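Local coordinates for exoglucanase A (Cellulomonas fimi, PDB 7CBD), which acts through this family 6 catalytic domain to hydrolyse beta-1,4-glucosidic linkages of cellulose with inversion of anomeric configuration, releasing cellobiose from the non-reducing chain ends, at residues A[149-154]-A[172-177]; A[153-158]-A[209-214]; A[229-234]-A[271-276]; A[242-247]-A[317-322]. All coordinates share one frame; numbering follows the deposited sequence. Where two conformers were deposited one is given.

Interaction 1: residues A[149-154]-A[172-177]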
loop_
_atom_site.group_PDB
_atom_site.type_symbol
_atom_site.label_atom_id
_atom_site.label_comp_id
_atom_site.label_asym_id
_atom_site.label_seq_id
_atom_site.Cartn_x
_atom_site.Cartn_y
_atom_site.Cartn_z
ATOM N N ASP A 149 -6.290 -2.155 -5.169
ATOM C CA ASP A 149 -6.882 -1.544 -6.361
ATOM C C ASP A 149 -7.913 -2.445 -7.037
ATOM O O ASP A 149 -7.953 -2.544 -8.265
ATOM C CB ASP A 149 -5.807 -1.097 -7.356
ATOM C CG ASP A 149 -6.370 -0.249 -8.477
ATOM O OD1 ASP A 149 -7.381 0.449 -8.244
ATOM O OD2 ASP A 149 -5.822 -0.310 -9.599
ATOM N N SER A 150 -8.764 -3.103 -6.244
ATOM C CA SER A 150 -9.751 -4.011 -6.821
ATOM C C SER A 150 -11.180 -3.582 -6.506
ATOM O O SER A 150 -11.755 -2.756 -7.225
ATOM C CB SER A 150 -9.482 -5.473 -6.422
ATOM O OG SER A 150 -9.600 -5.684 -5.021
ATOM N N LEU A 151 -11.748 -4.115 -5.422
ATOM C CA LEU A 151 -13.191 -4.018 -5.200
ATOM C C LEU A 151 -13.763 -2.606 -5.225
ATOM O O LEU A 151 -14.868 -2.431 -5.771
ATOM C CB LEU A 151 -13.601 -4.770 -3.928
ATOM C CG LEU A 151 -13.476 -6.290 -4.023
ATOM C CD1 LEU A 151 -13.545 -6.913 -2.637
ATOM C CD2 LEU A 151 -14.557 -6.879 -4.913
ATOM N N PRO A 152 -13.120 -1.581 -4.658
ATOM C CA PRO A 152 -13.731 -0.243 -4.684
ATOM C C PRO A 152 -13.871 0.358 -6.076
ATOM O O PRO A 152 -14.600 1.347 -6.226
ATOM C CB PRO A 152 -12.797 0.592 -3.804
ATOM C CG PRO A 152 -12.131 -0.416 -2.897
ATOM C CD PRO A 152 -11.933 -1.614 -3.778
ATOM N N ASN A 153 -13.201 -0.192 -7.092
ATOM C CA ASN A 153 -13.486 0.244 -8.455
ATOM C C ASN A 153 -14.931 -0.038 -8.831
ATOM O O ASN A 153 -15.483 0.636 -9.705
ATOM C CB ASN A 153 -12.576 -0.481 -9.442
ATOM C CG ASN A 153 -11.170 0.038 -9.417
ATOM O OD1 ASN A 153 -10.903 1.148 -9.874
ATOM N ND2 ASN A 153 -10.255 -0.758 -8.879
ATOM N N LEU A 154 -15.558 -1.024 -8.187
ATOM C CA LEU A 154 -16.898 -1.436 -8.579
ATOM C C LEU A 154 -17.975 -0.475 -8.099
ATOM O O LEU A 154 -19.109 -0.549 -8.586
ATOM C CB LEU A 154 -17.175 -2.870 -8.105
ATOM C CG LEU A 154 -16.111 -3.910 -8.492
ATOM C CD1 LEU A 154 -16.588 -5.309 -8.128
ATOM C CD2 LEU A 154 -15.704 -3.828 -9.964
ATOM N N GLN A 172 -15.643 -12.897 -7.689
ATOM C CA GLN A 172 -15.393 -14.333 -7.602
ATOM C C GLN A 172 -13.936 -14.624 -7.264
ATOM O O GLN A 172 -13.643 -15.580 -6.532
ATOM C CB GLN A 172 -15.819 -15.018 -8.899
ATOM C CG GLN A 172 -17.313 -14.871 -9.188
ATOM C CD GLN A 172 -17.698 -15.294 -10.589
ATOM O OE1 GLN A 172 -17.077 -16.179 -11.175
ATOM N NE2 GLN A 172 -18.734 -14.661 -11.134
ATOM N N GLY A 173 -13.013 -13.806 -7.773
ATOM C CA GLY A 173 -11.609 -14.022 -7.485
ATOM C C GLY A 173 -11.262 -13.720 -6.044
ATOM O O GLY A 173 -10.524 -14.475 -5.407
ATOM N N VAL A 174 -11.792 -12.619 -5.504
ATOM C CA VAL A 174 -11.541 -12.317 -4.100
ATOM C C VAL A 174 -12.176 -13.376 -3.204
ATOM O O VAL A 174 -11.571 -13.806 -2.215
ATOM C CB VAL A 174 -11.967 -10.881 -3.735
ATOM C CG1 VAL A 174 -11.869 -10.664 -2.225
ATOM C CG2 VAL A 174 -11.096 -9.873 -4.458
ATOM N N LYS A 175 -13.393 -13.832 -3.536
ATOM C CA LYS A 175 -13.995 -14.929 -2.778
ATOM C C LYS A 175 -13.080 -16.149 -2.760
ATOM O O LYS A 175 -12.865 -16.765 -1.709
ATOM C CB LYS A 175 -15.366 -15.302 -3.350
ATOM C CG LYS A 175 -15.895 -16.631 -2.800
ATOM C CD LYS A 175 -17.232 -17.050 -3.385
ATOM C CE LYS A 175 -17.482 -18.564 -3.197
ATOM N NZ LYS A 175 -17.523 -19.023 -1.765
ATOM N N TYR A 176 -12.530 -16.512 -3.921
ATOM C CA TYR A 176 -11.680 -17.696 -4.001
ATOM C C TYR A 176 -10.410 -17.516 -3.178
ATOM O O TYR A 176 -10.001 -18.421 -2.443
ATOM C CB TYR A 176 -11.342 -17.983 -5.461
ATOM C CG TYR A 176 -10.703 -19.334 -5.681
ATOM C CD1 TYR A 176 -11.481 -20.480 -5.796
ATOM C CD2 TYR A 176 -9.320 -19.465 -5.760
ATOM C CE1 TYR A 176 -10.898 -21.717 -6.004
ATOM C CE2 TYR A 176 -8.729 -20.700 -5.965
ATOM C CZ TYR A 176 -9.524 -21.821 -6.078
ATOM O OH TYR A 176 -8.938 -23.049 -6.282
ATOM N N ALA A 177 -9.765 -16.351 -3.301
ATOM C CA ALA A 177 -8.570 -16.066 -2.519
ATOM C C ALA A 177 -8.868 -16.174 -1.033
ATOM O O ALA A 177 -8.139 -16.841 -0.287
ATOM C CB ALA A 177 -8.046 -14.673 -2.867
#
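L151 and V174 point their side chains at each other tip to tip, and the methyl carbons CD1 of L151 and CG1 of V174 stop 4.1 Å apart. This is the firm part of a small buried contact, in which the backbones stay well separated: the CA atoms of L151 and V174 are 8.5 Å apart. V174 carries CG1 anti to its backbone N (chi1 172°), and its two methyls flank the leucine tip, CG2 of V174 lying 4.2 Å from CD1 of L151. The looser part is the approach to S150, whose OG is 4.5 Å from CG2 of V174. That hydroxyl is hydrogen-bonded to the carbonyl of E147, so toward V174 it offers only van der Waals contact. L96 touches both S150 and V174 and helps bury this junction.

On the helix, Q172 is exposed, and K175, partly exposed, turns to a salt bridge with D179. On the loop side, S150 to N153 form a type I turn. The backbone N of N153 reaches O of S150 at 2.9 Å, and ND2 of N153 meets the same oxygen at 3.0 Å from the same face. ND2 of N153 also donates to OD1 of D149 (3.2 Å, 165°), arriving from above the carboxylate plane. This amide probably helps hold the carboxylate of D149, the predicted proton donor, and the whole forms a turn braced against helix 161-182 beside the probable active site of a family 6 glycosidase.

Interaction 2: residues A[153-158]-A[209-214]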
loop_
_atom_site.group_PDB
_atom_site.type_symbol
_atom_site.label_atom_id
_atom_site.label_comp_id
_atom_site.label_asym_id
_atom_site.label_seq_id
_atom_site.Cartn_x
_atom_site.Cartn_y
_atom_site.Cartn_z
ATOM N N ASN A 153 -13.201 -0.192 -7.092
ATOM C CA ASN A 153 -13.486 0.244 -8.455
ATOM C C ASN A 153 -14.931 -0.038 -8.831
ATOM O O ASN A 153 -15.483 0.636 -9.705
ATOM C CB ASN A 153 -12.576 -0.481 -9.442
ATOM C CG ASN A 153 -11.170 0.038 -9.417
ATOM O OD1 ASN A 153 -10.903 1.148 -9.874
ATOM N ND2 ASN A 153 -10.255 -0.758 -8.879
ATOM N N LEU A 154 -15.558 -1.024 -8.187
ATOM C CA LEU A 154 -16.898 -1.436 -8.579
ATOM C C LEU A 154 -17.975 -0.475 -8.099
ATOM O O LEU A 154 -19.109 -0.549 -8.586
ATOM C CB LEU A 154 -17.175 -2.870 -8.105
ATOM C CG LEU A 154 -16.111 -3.910 -8.492
ATOM C CD1 LEU A 154 -16.588 -5.309 -8.128
ATOM C CD2 LEU A 154 -15.704 -3.828 -9.964
ATOM N N THR A 155 -17.646 0.426 -7.170
ATOM C CA THR A 155 -18.592 1.409 -6.664
ATOM C C THR A 155 -18.215 2.845 -6.998
ATOM O O THR A 155 -18.999 3.755 -6.707
ATOM C CB THR A 155 -18.698 1.291 -5.141
ATOM O OG1 THR A 155 -17.373 1.283 -4.594
ATOM C CG2 THR A 155 -19.416 0.009 -4.750
ATOM N N THR A 156 -17.044 3.079 -7.572
ATOM C CA THR A 156 -16.615 4.412 -7.957
ATOM C C THR A 156 -16.293 4.546 -9.435
ATOM O O THR A 156 -16.435 5.639 -9.987
ATOM C CB THR A 156 -15.358 4.812 -7.173
ATOM O OG1 THR A 156 -14.314 3.861 -7.428
ATOM C CG2 THR A 156 -15.648 4.886 -5.674
ATOM N N ASN A 157 -15.847 3.474 -10.082
ATOM C CA ASN A 157 -15.311 3.534 -11.435
ATOM C C ASN A 157 -16.054 2.612 -12.387
ATOM O O ASN A 157 -15.517 2.251 -13.434
ATOM C CB ASN A 157 -13.820 3.207 -11.414
ATOM C CG ASN A 157 -13.033 4.231 -10.647
ATOM O OD1 ASN A 157 -13.374 5.421 -10.660
ATOM N ND2 ASN A 157 -11.986 3.786 -9.955
ATOM N N ILE A 158 -17.292 2.243 -12.046
ATOM C CA ILE A 158 -18.052 1.286 -12.841
ATOM C C ILE A 158 -18.522 1.881 -14.159
ATOM O O ILE A 158 -19.037 1.148 -15.007
ATOM C CB ILE A 158 -19.166 0.634 -11.984
ATOM C CG1 ILE A 158 -19.566 -0.748 -12.517
ATOM C CG2 ILE A 158 -20.387 1.540 -11.904
ATOM C CD1 ILE A 158 -18.468 -1.775 -12.416
ATOM N N ALA A 209 -18.273 -0.164 1.873
ATOM C CA ALA A 209 -18.436 -1.025 3.042
ATOM C C ALA A 209 -19.489 -2.103 2.795
ATOM O O ALA A 209 -19.299 -3.268 3.171
ATOM C CB ALA A 209 -18.793 -0.196 4.274
ATOM N N THR A 210 -20.611 -1.727 2.180
ATOM C CA THR A 210 -21.651 -2.697 1.849
ATOM C C THR A 210 -21.121 -3.775 0.913
ATOM O O THR A 210 -21.402 -4.966 1.101
ATOM C CB THR A 210 -22.838 -1.964 1.224
ATOM O OG1 THR A 210 -23.341 -1.023 2.173
ATOM C CG2 THR A 210 -23.940 -2.942 0.812
ATOM N N LEU A 211 -20.344 -3.385 -0.098
ATOM C CA LEU A 211 -19.801 -4.374 -1.024
ATOM C C LEU A 211 -18.827 -5.319 -0.327
ATOM O O LEU A 211 -18.810 -6.521 -0.612
ATOM C CB LEU A 211 -19.139 -3.682 -2.214
ATOM C CG LEU A 211 -18.701 -4.609 -3.349
ATOM C CD1 LEU A 211 -18.958 -3.931 -4.693
ATOM C CD2 LEU A 211 -17.248 -5.000 -3.216
ATOM N N PHE A 212 -17.998 -4.798 0.583
ATOM C CA PHE A 212 -17.116 -5.681 1.341
ATOM C C PHE A 212 -17.909 -6.698 2.152
ATOM O O PHE A 212 -17.521 -7.872 2.240
ATOM C CB PHE A 212 -16.204 -4.856 2.253
ATOM C CG PHE A 212 -15.123 -4.112 1.511
ATOM C CD1 PHE A 212 -14.297 -4.772 0.612
ATOM C CD2 PHE A 212 -14.940 -2.751 1.703
ATOM C CE1 PHE A 212 -13.305 -4.091 -0.075
ATOM C CE2 PHE A 212 -13.947 -2.061 1.014
ATOM C CZ PHE A 212 -13.123 -2.737 0.128
ATOM N N ALA A 213 -19.028 -6.273 2.744
ATOM C CA ALA A 213 -19.860 -7.214 3.488
ATOM C C ALA A 213 -20.462 -8.270 2.569
ATOM O O ALA A 213 -20.543 -9.445 2.943
ATOM C CB ALA A 213 -20.946 -6.473 4.264
ATOM N N GLU A 214 -20.899 -7.875 1.367
ATOM C CA GLU A 214 -21.408 -8.859 0.414
ATOM C C GLU A 214 -20.340 -9.889 0.080
ATOM O O GLU A 214 -20.619 -11.093 0.014
ATOM C CB GLU A 214 -21.862 -8.169 -0.868
ATOM C CG GLU A 214 -23.073 -7.295 -0.694
ATOM C CD GLU A 214 -23.444 -6.554 -1.965
ATOM O OE1 GLU A 214 -22.837 -6.836 -3.023
ATOM O OE2 GLU A 214 -24.339 -5.688 -1.902
#
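L154 and T155 meet a single methyl of L211, and the contact across the segments is apolar. CD1 of L211 lies 4.0 Å from CB of L154 and also 4.0 Å from CG2 of T155, so it touches two consecutive residues of the short helix 153-156. L211 leaves helix 202-218 with CG anti to the backbone N (chi1 -172°), which carries its branch out toward that helix, and the T155 and L211 side chains meet at a slant. L211 was modelled in two conformers, so these distances describe one of them and the packing is correspondingly less certain. The nearest CA atoms, those of T155 and L211, remain 8.2 Å apart.

Polar interactions lie around this apolar patch. The hydroxyl of T155 is hydrogen-bonded to the carbonyl of P152 and to the hydroxyl of S208, which leaves the methyl to meet the leucine. Within 153-158, ND2 of N157 donates to OD1 of N153 at 2.9 Å and 166°; the acceptor lies in the N157 amide plane. The backbone N of N157 bonds to O of N153, also at 2.9 Å, so the start of the segment is tied twice to its far end.

A charged pair, E214 with R171, lies near L211, whose side chain touches R171. The chemistry implies a division of labour: 153-158 meets 209-214 through nondirectional apolar packing, while the T155-S208 hydroxyl bond just beside it adds one directional link between the same two helices.

Interaction 3: residues A[229-234]-A[271-276]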
loop_
_atom_site.group_PDB
_atom_site.type_symbol
_atom_site.label_atom_id
_atom_site.label_comp_id
_atom_site.label_asym_id
_atom_site.label_seq_id
_atom_site.Cartn_x
_atom_site.Cartn_y
_atom_site.Cartn_z
ATOM N N PHE A 229 -8.430 -4.926 7.477
ATOM C CA PHE A 229 -8.426 -4.093 6.280
ATOM C C PHE A 229 -7.161 -3.248 6.265
ATOM O O PHE A 229 -6.646 -2.872 7.317
ATOM C CB PHE A 229 -9.681 -3.213 6.264
ATOM C CG PHE A 229 -10.946 -4.014 6.238
ATOM C CD1 PHE A 229 -11.536 -4.357 5.033
ATOM C CD2 PHE A 229 -11.521 -4.480 7.417
ATOM C CE1 PHE A 229 -12.684 -5.134 5.001
ATOM C CE2 PHE A 229 -12.660 -5.258 7.392
ATOM C CZ PHE A 229 -13.242 -5.579 6.185
ATOM N N VAL A 230 -6.655 -2.949 5.068
ATOM C CA VAL A 230 -5.421 -2.176 4.931
ATOM C C VAL A 230 -5.640 -1.015 3.964
ATOM O O VAL A 230 -6.179 -1.204 2.866
ATOM C CB VAL A 230 -4.217 -3.057 4.521
ATOM C CG1 VAL A 230 -4.505 -3.880 3.272
ATOM C CG2 VAL A 230 -2.954 -2.222 4.363
ATOM N N SER A 231 -5.241 0.184 4.388
ATOM C CA SER A 231 -5.380 1.380 3.569
ATOM C C SER A 231 -4.020 1.906 3.121
ATOM O O SER A 231 -2.973 1.569 3.688
ATOM C CB SER A 231 -6.159 2.484 4.299
ATOM O OG SER A 231 -5.309 3.272 5.118
ATOM N N ASP A 232 -4.062 2.731 2.074
ATOM C CA ASP A 232 -2.924 3.486 1.565
ATOM C C ASP A 232 -1.897 2.608 0.868
ATOM O O ASP A 232 -0.769 3.080 0.629
ATOM C CB ASP A 232 -2.242 4.316 2.669
ATOM C CG ASP A 232 -1.917 5.745 2.258
ATOM O OD1 ASP A 232 -2.378 6.225 1.201
ATOM O OD2 ASP A 232 -1.204 6.405 3.055
ATOM N N VAL A 233 -2.225 1.352 0.521
ATOM C CA VAL A 233 -1.169 0.541 -0.081
ATOM C C VAL A 233 -0.720 1.122 -1.410
ATOM O O VAL A 233 -1.524 1.483 -2.286
ATOM C CB VAL A 233 -1.336 -0.992 -0.022
ATOM C CG1 VAL A 233 -2.510 -1.484 0.825
ATOM C CG2 VAL A 233 -1.154 -1.646 -1.351
ATOM N N ALA A 234 0.585 1.287 -1.525
ATOM C CA ALA A 234 1.245 1.867 -2.682
ATOM C C ALA A 234 0.827 3.300 -2.953
ATOM O O ALA A 234 1.123 3.823 -4.025
ATOM C CB ALA A 234 1.092 1.001 -3.938
ATOM N N ILE A 271 -5.466 8.195 9.229
ATOM C CA ILE A 271 -5.999 7.977 10.572
ATOM C C ILE A 271 -7.505 8.203 10.576
ATOM O O ILE A 271 -8.279 7.376 11.072
ATOM C CB ILE A 271 -5.278 8.869 11.601
ATOM C CG1 ILE A 271 -3.841 8.378 11.829
ATOM C CG2 ILE A 271 -6.053 8.922 12.919
ATOM C CD1 ILE A 271 -3.739 6.954 12.320
ATOM N N ASP A 272 -7.945 9.319 10.001
ATOM C CA ASP A 272 -9.376 9.589 9.972
ATOM C C ASP A 272 -10.108 8.597 9.079
ATOM O O ASP A 272 -11.222 8.169 9.399
ATOM C CB ASP A 272 -9.626 11.034 9.543
ATOM C CG ASP A 272 -9.082 12.042 10.549
ATOM O OD1 ASP A 272 -8.798 11.650 11.701
ATOM O OD2 ASP A 272 -8.930 13.228 10.196
ATOM N N TYR A 273 -9.482 8.201 7.969
ATOM C CA TYR A 273 -10.118 7.280 7.038
ATOM C C TYR A 273 -10.303 5.898 7.659
ATOM O O TYR A 273 -11.372 5.294 7.533
ATOM C CB TYR A 273 -9.301 7.212 5.743
ATOM C CG TYR A 273 -9.871 6.240 4.745
ATOM C CD1 TYR A 273 -11.148 6.418 4.219
ATOM C CD2 TYR A 273 -9.139 5.135 4.333
ATOM C CE1 TYR A 273 -11.676 5.507 3.316
ATOM C CE2 TYR A 273 -9.657 4.224 3.442
ATOM C CZ TYR A 273 -10.931 4.414 2.938
ATOM O OH TYR A 273 -11.478 3.514 2.060
ATOM N N THR A 274 -9.282 5.382 8.351
ATOM C CA THR A 274 -9.426 4.068 8.978
ATOM C C THR A 274 -10.482 4.081 10.083
ATOM O O THR A 274 -11.227 3.108 10.243
ATOM C CB THR A 274 -8.081 3.531 9.485
ATOM O OG1 THR A 274 -7.423 4.517 10.289
ATOM C CG2 THR A 274 -7.170 3.131 8.324
ATOM N N ALA A 275 -10.579 5.176 10.846
ATOM C CA ALA A 275 -11.643 5.277 11.845
ATOM C C ALA A 275 -13.012 5.285 11.177
ATOM O O ALA A 275 -13.949 4.615 11.634
ATOM C CB ALA A 275 -11.458 6.534 12.700
ATOM N N HIS A 276 -13.134 6.033 10.084
ATOM C CA HIS A 276 -14.377 6.127 9.329
ATOM C C HIS A 276 -14.793 4.765 8.788
ATOM O O HIS A 276 -15.936 4.323 8.977
ATOM C CB HIS A 276 -14.124 7.124 8.192
ATOM C CG HIS A 276 -15.305 7.425 7.319
ATOM N ND1 HIS A 276 -15.177 8.157 6.158
ATOM C CD2 HIS A 276 -16.621 7.121 7.429
ATOM C CE1 HIS A 276 -16.361 8.291 5.590
ATOM N NE2 HIS A 276 -17.254 7.669 6.339
#
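S231, at the end of strand 228-231, and T274, on helix 270-283, bring their CA atoms to 7.3 Å, the nearest backbone approach between the segments. S231 directs its CB at the helix and touches two residues there. CB of S231 lies in the plane of the Y273 ring, at its edge, 4.0 Å from both CD2 and CE2 of Y273, so the serine carbon meets the ring rim and not a face. The tyrosine leaves the helix with CG anti to the backbone N (chi1 178°), bringing the ring alongside the strand end. Its hydroxyl is hydrogen-bonded to the carbonyl of I193.

OG of S231 comes within 3.7 Å of CG2 of T274, a van der Waals approach; its polar partner is the carboxylate of E270, one residue before 271-276. The hydroxyl of T274 turns back to its own helix, with O of E270 as its chief partner and O of I271 also within reach, and its methyl faces the serine.

Strand 228-231 runs parallel between strands 187-192 and 291-295, while S231 and T274 both touch V294 on the latter. After a long excursion, helix 270-283 forms the helical part of the beta-alpha-beta crossover from strand 228-231 to strand 291-295, and Y273 also packs on helix 196-199.

Interaction 4: residues A[242-247]-A[317-322]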
loop_
_atom_site.group_PDB
_atom_site.type_symbol
_atom_site.label_atom_id
_atom_site.label_comp_id
_atom_site.label_asym_id
_atom_site.label_seq_id
_atom_site.Cartn_x
_atom_site.Cartn_y
_atom_site.Cartn_z
ATOM N N PRO A 242 -1.221 17.385 10.144
ATOM C CA PRO A 242 -1.087 17.981 11.484
ATOM C C PRO A 242 -1.650 19.386 11.595
ATOM O O PRO A 242 -2.126 19.775 12.670
ATOM C CB PRO A 242 0.430 17.976 11.715
ATOM C CG PRO A 242 1.015 17.986 10.326
ATOM C CD PRO A 242 0.084 17.139 9.507
ATOM N N LEU A 243 -1.585 20.169 10.523
ATOM C CA LEU A 243 -2.084 21.534 10.549
ATOM C C LEU A 243 -3.551 21.601 10.163
ATOM O O LEU A 243 -4.286 22.446 10.683
ATOM C CB LEU A 243 -1.229 22.421 9.636
ATOM C CG LEU A 243 0.280 22.398 9.921
ATOM C CD1 LEU A 243 1.027 23.305 8.946
ATOM C CD2 LEU A 243 0.585 22.796 11.364
ATOM N N LEU A 244 -4.003 20.694 9.307
ATOM C CA LEU A 244 -5.402 20.627 8.895
ATOM C C LEU A 244 -6.110 19.503 9.650
ATOM O O LEU A 244 -6.599 18.532 9.068
ATOM C CB LEU A 244 -5.488 20.431 7.383
ATOM C CG LEU A 244 -4.827 21.510 6.520
ATOM C CD1 LEU A 244 -4.882 21.141 5.045
ATOM C CD2 LEU A 244 -5.491 22.862 6.762
ATOM N N SER A 245 -6.151 19.650 10.974
ATOM C CA SER A 245 -6.631 18.596 11.859
ATOM C C SER A 245 -8.139 18.614 12.050
ATOM O O SER A 245 -8.676 17.717 12.711
ATOM C CB SER A 245 -5.947 18.706 13.224
ATOM O OG SER A 245 -6.292 19.932 13.844
ATOM N N ASP A 246 -8.836 19.598 11.495
ATOM C CA ASP A 246 -10.280 19.738 11.671
ATOM C C ASP A 246 -10.894 19.911 10.287
ATOM O O ASP A 246 -10.954 21.026 9.763
ATOM C CB ASP A 246 -10.576 20.936 12.569
ATOM C CG ASP A 246 -12.062 21.199 12.741
ATOM O OD1 ASP A 246 -12.388 22.195 13.422
ATOM O OD2 ASP A 246 -12.897 20.425 12.224
ATOM N N SER A 247 -11.376 18.814 9.699
ATOM C CA SER A 247 -11.913 18.891 8.347
ATOM C C SER A 247 -13.272 19.574 8.278
ATOM O O SER A 247 -13.788 19.779 7.174
ATOM C CB SER A 247 -11.980 17.505 7.711
ATOM O OG SER A 247 -12.853 16.661 8.436
ATOM N N ASN A 317 -8.645 27.981 -0.417
ATOM C CA ASN A 317 -7.673 27.268 -1.240
ATOM C C ASN A 317 -6.247 27.635 -0.859
ATOM O O ASN A 317 -5.385 26.757 -0.753
ATOM C CB ASN A 317 -7.943 27.520 -2.719
ATOM C CG ASN A 317 -9.012 26.612 -3.260
ATOM O OD1 ASN A 317 -8.846 25.394 -3.279
ATOM N ND2 ASN A 317 -10.138 27.189 -3.662
ATOM N N ALA A 318 -5.982 28.925 -0.635
ATOM C CA ALA A 318 -4.663 29.330 -0.160
ATOM C C ALA A 318 -4.372 28.715 1.201
ATOM O O ALA A 318 -3.247 28.273 1.467
ATOM C CB ALA A 318 -4.581 30.857 -0.093
ATOM N N TYR A 319 -5.382 28.668 2.071
ATOM C CA TYR A 319 -5.203 28.078 3.393
ATOM C C TYR A 319 -4.852 26.605 3.281
ATOM O O TYR A 319 -3.897 26.132 3.909
ATOM C CB TYR A 319 -6.483 28.256 4.207
ATOM C CG TYR A 319 -6.383 27.789 5.639
ATOM C CD1 TYR A 319 -5.891 28.629 6.628
ATOM C CD2 TYR A 319 -6.797 26.512 6.008
ATOM C CE1 TYR A 319 -5.803 28.209 7.945
ATOM C CE2 TYR A 319 -6.715 26.084 7.323
ATOM C CZ TYR A 319 -6.219 26.941 8.292
ATOM O OH TYR A 319 -6.125 26.538 9.606
ATOM N N VAL A 320 -5.628 25.856 2.495
ATOM C CA VAL A 320 -5.366 24.429 2.357
ATOM C C VAL A 320 -4.027 24.196 1.673
ATOM O O VAL A 320 -3.233 23.360 2.112
ATOM C CB VAL A 320 -6.533 23.733 1.634
ATOM C CG1 VAL A 320 -6.115 22.355 1.129
ATOM C CG2 VAL A 320 -7.732 23.636 2.567
ATOM N N ASP A 321 -3.741 24.952 0.609
ATOM C CA ASP A 321 -2.530 24.696 -0.163
ATOM C C ASP A 321 -1.266 25.057 0.612
ATOM O O ASP A 321 -0.215 24.441 0.398
ATOM C CB ASP A 321 -2.598 25.421 -1.508
ATOM C CG ASP A 321 -3.632 24.811 -2.448
ATOM O OD1 ASP A 321 -4.111 23.683 -2.171
ATOM O OD2 ASP A 321 -3.969 25.465 -3.462
ATOM N N ALA A 322 -1.343 26.035 1.514
ATOM C CA ALA A 322 -0.173 26.377 2.316
ATOM C C ALA A 322 0.020 25.426 3.488
ATOM O O ALA A 322 1.146 25.266 3.971
ATOM C CB ALA A 322 -0.288 27.810 2.838
HETATM O O HOH W 1 -6.480 24.037 10.380
#
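L244 and Y319 run antiparallel, side by side, so the leucine's branched end lies against the CD2-CE2 side of the tyrosine ring. CD2 of L244 stands 3.5 Å from CE2 of Y319 and 3.9 Å from CD2 of Y319, in an oblique position relative to the ring. The tyrosine leaves helix 316-323 with CG anti to the backbone N (chi1 -175°) and stretches its ring toward the 242-247 segment. L244 behaves alike: its CB is not aimed at the helix, but with CG anti to the carbonyl carbon (chi1 -59°) and CD1 anti to CA its end comes nearer.

The two methyls of L244 divide their contacts. While CD2 serves the ring, CD1 of L244 reaches the helix backbone at O of V320, 4.0 Å away, and the V320 side chain at CG1, 4.3 Å away. The leucine thus fits between the tyrosine ring and the helix backbone at V320, and N323 of the same helix touches it as well.

Beyond the methyls, a water bridges the segments. It donates to O of L243 at 2.7 Å and is hydrogen-bonded to OH of Y319 at 2.6 Å. The water sits in the plane of the Y319 ring, at its edge. Through it the hydroxyl gains a polar link with the irregular backbone of 242-247. Chemically, the contact combines nonpolar burial with water-mediated satisfaction of polar atoms: the ring supplies an apolar surface to L244, and its hydroxyl shares one water with the carbonyl of L243, joining loop and helix without any direct polar bond.

From the N terminus, interaction 1 closes a mostly helical loop of 17 residues between the turn at 149-154 and helix 161-182. Interaction 2 starts from the same stretch, sharing N153 and L154, but spans 50 residues to helix 202-218, so the closing segment of interaction 1 falls within its span. The two touch, with L151 CD2 3.7 Å from L211 CD2. Interaction 3 opens later and ties strand 228-231 to helix 270-283. Interaction 4 begins inside that span and ends beyond it, at 317-322, so the two cross. It joins an outlying loop to helix 316-323, its centre about 20 Å from that of interaction 3.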